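Local coordinates for protein DNA polymerase (Bacillus phage phi29, PDB 2PY5) that replicates the viral genome by protein-primed, strand-displacing DNA synthesis with high processivity, and carries a 3'-5' proofreading exonuclease, at residues K196-I201 with G391-N396. The protein carries 2 engineered substitutions. Residues are numbered along the deposited sequence; the frame is centred on the assembly and turned at random. Where two conformers were deposited one is given.
With nucleotides of chain C.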
loop_
_atom_site.group_PDB
_atom_site.type_symbol
_atom_site.label_atom_id
_atom_site.label_comp_id
_atom_site.label_asym_id
_atom_site.label_seq_id
_atom_site.Cartn_x
_atom_site.Cartn_y
_atom_site.Cartn_z
ATOM N N LYS F 196 -17.108 -3.022 2.830
ATOM C CA LYS F 196 -18.294 -3.419 3.585
ATOM C C LYS F 196 -18.995 -2.172 4.113
ATOM O O LYS F 196 -20.221 -2.062 4.030
ATOM C CB LYS F 196 -17.928 -4.371 4.721
ATOM C CG LYS F 196 -19.116 -4.879 5.514
ATOM C CD LYS F 196 -19.453 -3.978 6.671
ATOM C CE LYS F 196 -20.419 -4.656 7.621
ATOM N NZ LYS F 196 -20.771 -3.783 8.760
ATOM N N GLY F 197 -18.218 -1.233 4.632
ATOM C CA GLY F 197 -18.761 0.027 5.166
ATOM C C GLY F 197 -19.467 0.835 4.110
ATOM O O GLY F 197 -20.552 1.390 4.357
ATOM N N PHE F 198 -18.872 0.895 2.936
ATOM C CA PHE F 198 -19.490 1.563 1.796
ATOM C C PHE F 198 -20.816 0.902 1.430
ATOM O O PHE F 198 -21.839 1.583 1.253
ATOM C CB PHE F 198 -18.541 1.537 0.619
ATOM C CG PHE F 198 -19.101 2.150 -0.615
ATOM C CD1 PHE F 198 -19.432 3.497 -0.652
ATOM C CD2 PHE F 198 -19.305 1.383 -1.738
ATOM C CE1 PHE F 198 -19.955 4.059 -1.812
ATOM C CE2 PHE F 198 -19.833 1.941 -2.899
ATOM C CZ PHE F 198 -20.154 3.269 -2.931
ATOM N N LYS F 199 -20.830 -0.421 1.314
ATOM C CA LYS F 199 -22.099 -1.136 1.051
ATOM C C LYS F 199 -23.163 -0.877 2.097
ATOM O O LYS F 199 -24.346 -0.738 1.762
ATOM C CB LYS F 199 -21.879 -2.629 0.914
ATOM C CG LYS F 199 -21.123 -2.957 -0.317
ATOM C CD LYS F 199 -20.960 -4.445 -0.468
ATOM C CE LYS F 199 -20.234 -4.773 -1.738
ATOM N NZ LYS F 199 -19.909 -6.226 -1.838
ATOM N N ASP F 200 -22.759 -0.798 3.355
ATOM C CA ASP F 200 -23.707 -0.494 4.452
ATOM C C ASP F 200 -24.405 0.835 4.178
ATOM O O ASP F 200 -25.619 0.980 4.430
ATOM C CB ASP F 200 -22.997 -0.382 5.809
ATOM C CG ASP F 200 -22.552 -1.731 6.386
ATOM O OD1 ASP F 200 -22.941 -2.797 5.869
ATOM O OD2 ASP F 200 -21.776 -1.688 7.366
ATOM N N ILE F 201 -23.638 1.812 3.702
ATOM C CA ILE F 201 -24.135 3.180 3.562
ATOM C C ILE F 201 -24.971 3.371 2.316
ATOM O O ILE F 201 -26.032 4.004 2.383
ATOM C CB ILE F 201 -22.980 4.194 3.613
ATOM C CG1 ILE F 201 -22.364 4.210 5.013
ATOM C CG2 ILE F 201 -23.469 5.610 3.227
ATOM C CD1 ILE F 201 -23.346 4.498 6.129
ATOM N N GLY F 391 -9.234 1.255 -3.986
ATOM C CA GLY F 391 -8.449 0.159 -4.515
ATOM C C GLY F 391 -9.221 -1.137 -4.659
ATOM O O GLY F 391 -8.883 -1.982 -5.477
ATOM N N LYS F 392 -10.246 -1.323 -3.836
ATOM C CA LYS F 392 -11.040 -2.552 -3.880
ATOM C C LYS F 392 -11.874 -2.668 -5.161
ATOM O O LYS F 392 -12.217 -3.759 -5.585
ATOM C CB LYS F 392 -11.933 -2.632 -2.656
ATOM C CG LYS F 392 -11.163 -2.955 -1.378
ATOM C CD LYS F 392 -10.735 -4.407 -1.263
ATOM C CE LYS F 392 -11.894 -5.363 -0.930
ATOM N NZ LYS F 392 -11.430 -6.769 -0.699
ATOM N N PHE F 393 -12.203 -1.537 -5.774
ATOM C CA PHE F 393 -13.043 -1.587 -6.978
ATOM C C PHE F 393 -12.366 -2.334 -8.146
ATOM O O PHE F 393 -13.033 -2.991 -8.939
ATOM C CB PHE F 393 -13.470 -0.178 -7.391
ATOM C CG PHE F 393 -14.611 0.357 -6.578
ATOM C CD1 PHE F 393 -14.393 1.131 -5.449
ATOM C CD2 PHE F 393 -15.907 0.039 -6.922
ATOM C CE1 PHE F 393 -15.462 1.578 -4.703
ATOM C CE2 PHE F 393 -16.957 0.488 -6.195
ATOM C CZ PHE F 393 -16.741 1.258 -5.082
ATOM N N ALA F 394 -11.032 -2.231 -8.247
ATOM C CA ALA F 394 -10.277 -2.866 -9.301
ATOM C C ALA F 394 -9.601 -4.191 -8.893
ATOM O O ALA F 394 -8.703 -4.649 -9.566
ATOM C CB ALA F 394 -9.247 -1.885 -9.854
ATOM N N SER F 395 -10.115 -4.822 -7.846
ATOM C CA SER F 395 -9.680 -6.146 -7.427
ATOM C C SER F 395 -9.657 -7.092 -8.617
ATOM O O SER F 395 -10.622 -7.153 -9.386
ATOM C CB SER F 395 -10.654 -6.700 -6.385
ATOM O OG SER F 395 -10.633 -5.960 -5.182
ATOM N N ASN F 396 -8.574 -7.854 -8.769
ATOM C CA ASN F 396 -8.411 -8.706 -9.906
ATOM C C ASN F 396 -9.210 -9.986 -9.690
ATOM O O ASN F 396 -9.002 -10.684 -8.685
ATOM C CB ASN F 396 -6.909 -9.036 -10.094
ATOM C CG ASN F 396 -6.560 -9.524 -11.491
ATOM O OD1 ASN F 396 -5.586 -9.059 -12.114
ATOM N ND2 ASN F 396 -7.318 -10.446 -11.990
ATOM P P DC C 4 -7.959 -7.345 0.220
ATOM O OP1 DC C 4 -6.796 -6.539 0.646
ATOM O OP2 DC C 4 -9.257 -7.278 0.956
ATOM O "O5'" DC C 4 -8.333 -7.088 -1.302
ATOM C "C5'" DC C 4 -7.299 -7.011 -2.253
ATOM C "C4'" DC C 4 -7.557 -5.823 -3.163
ATOM O "O4'" DC C 4 -7.504 -4.580 -2.412
ATOM C "C3'" DC C 4 -6.496 -5.667 -4.236
ATOM O "O3'" DC C 4 -6.826 -6.491 -5.322
ATOM C "C2'" DC C 4 -6.599 -4.198 -4.572
ATOM C "C1'" DC C 4 -6.865 -3.597 -3.204
ATOM N N1 DC C 4 -5.622 -3.120 -2.546
ATOM C C2 DC C 4 -4.998 -1.974 -3.072
ATOM O O2 DC C 4 -5.475 -1.407 -4.074
ATOM N N3 DC C 4 -3.870 -1.508 -2.487
ATOM C C4 DC C 4 -3.376 -2.127 -1.417
ATOM N N4 DC C 4 -2.260 -1.613 -0.877
ATOM C C5 DC C 4 -3.994 -3.285 -0.863
ATOM C C6 DC C 4 -5.102 -3.752 -1.447
ATOM P P DT C 5 -5.706 -7.256 -6.145
ATOM O OP1 DT C 5 -6.392 -8.155 -7.080
ATOM O OP2 DT C 5 -4.743 -7.852 -5.157
ATOM O "O5'" DT C 5 -4.956 -6.107 -6.925
ATOM C "C5'" DT C 5 -5.712 -5.325 -7.845
ATOM C "C4'" DT C 5 -4.853 -4.177 -8.306
ATOM O "O4'" DT C 5 -4.440 -3.381 -7.174
ATOM C "C3'" DT C 5 -3.570 -4.629 -8.987
ATOM O "O3'" DT C 5 -3.763 -4.464 -10.361
ATOM C "C2'" DT C 5 -2.462 -3.724 -8.464
ATOM C "C1'" DT C 5 -3.068 -3.039 -7.247
ATOM N N1 DT C 5 -2.426 -3.396 -5.925
ATOM C C2 DT C 5 -1.458 -2.556 -5.423
ATOM O O2 DT C 5 -1.090 -1.554 -6.013
ATOM N N3 DT C 5 -0.943 -2.940 -4.208
ATOM C C4 DT C 5 -1.288 -4.050 -3.453
ATOM O O4 DT C 5 -0.765 -4.307 -2.370
ATOM C C5 DT C 5 -2.306 -4.888 -4.023
ATOM C C7 DT C 5 -2.766 -6.125 -3.296
ATOM C C6 DT C 5 -2.816 -4.526 -5.213
ATOM P P DT C 6 -3.684 -5.702 -11.364
ATOM O OP1 DT C 6 -4.292 -5.203 -12.609
ATOM O OP2 DT C 6 -4.137 -6.959 -10.704
ATOM O "O5'" DT C 6 -2.103 -5.866 -11.583
ATOM C "C5'" DT C 6 -1.361 -4.917 -12.325
ATOM C "C4'" DT C 6 0.066 -5.409 -12.439
ATOM O "O4'" DT C 6 0.671 -5.279 -11.128
ATOM C "C3'" DT C 6 0.214 -6.879 -12.853
ATOM O "O3'" DT C 6 1.281 -7.067 -13.799
ATOM C "C2'" DT C 6 0.491 -7.592 -11.535
ATOM C "C1'" DT C 6 1.235 -6.518 -10.744
ATOM N N1 DT C 6 1.164 -6.639 -9.235
ATOM C C2 DT C 6 2.331 -6.484 -8.508
ATOM O O2 DT C 6 3.414 -6.258 -9.029
ATOM N N3 DT C 6 2.176 -6.606 -7.143
ATOM C C4 DT C 6 1.009 -6.863 -6.443
ATOM O O4 DT C 6 0.990 -6.954 -5.218
ATOM C C5 DT C 6 -0.176 -7.012 -7.262
ATOM C C7 DT C 6 -1.509 -7.296 -6.632
ATOM C C6 DT C 6 -0.045 -6.894 -8.596
#
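Phe198 and Phe393 meet in an offset edge-to-face (T-shaped) pair, and this pair is the whole contact between helix segment 196-201 and segment 391-396. Phe393 presents its ring edge, with CZ leading, toward the face of Phe198. The ring planes stand at 72° and the centroids are 6.0 Å apart. The closest approach is Phe198 CE2 to Phe393 CZ, 3.8 Å, and CE2 lies near the plane of the Phe393 ring. Phe198 leaves the helix with its CA-CB bond pointing toward 391-396, and chi1 of 178° sets CG opposite the backbone N, which brings CE2 to Phe393.

Both rings are buried among other apolar side chains. Phe211 makes a second edge-to-face pair with Phe393, and Phe360 and Phe363 pack on Phe198. Met429 of helix 427-447 also touches Phe393.

The outer side of helix 190-202 is looser and polar. Lys196 and Asp200, one helical turn apart, lie on this exposed side.

Beyond Phe393, the segment 391-396 grips single-stranded DNA. Lys392 bends at chi2 and chi3, bringing NZ to DC4 of chain C, where it bonds OP2 at 2.8 Å and O5' at 3.2 Å. Asn396 N donates to OP1 of DT5 of chain C at 2.8 Å, a nearly straight bond (164°). The turn between them is closed by Ser395, whose OG and N both donate to Lys392 O from one face of the carbonyl plane; the OG bond is 2.7 Å. Gly391, just before this turn, is probably involved in binding template-primer structures.

The arrangement is an aromatic cluster joining the region that links the exonuclease and polymerization domains to a DNA-binding turn of the B-family polymerase domain.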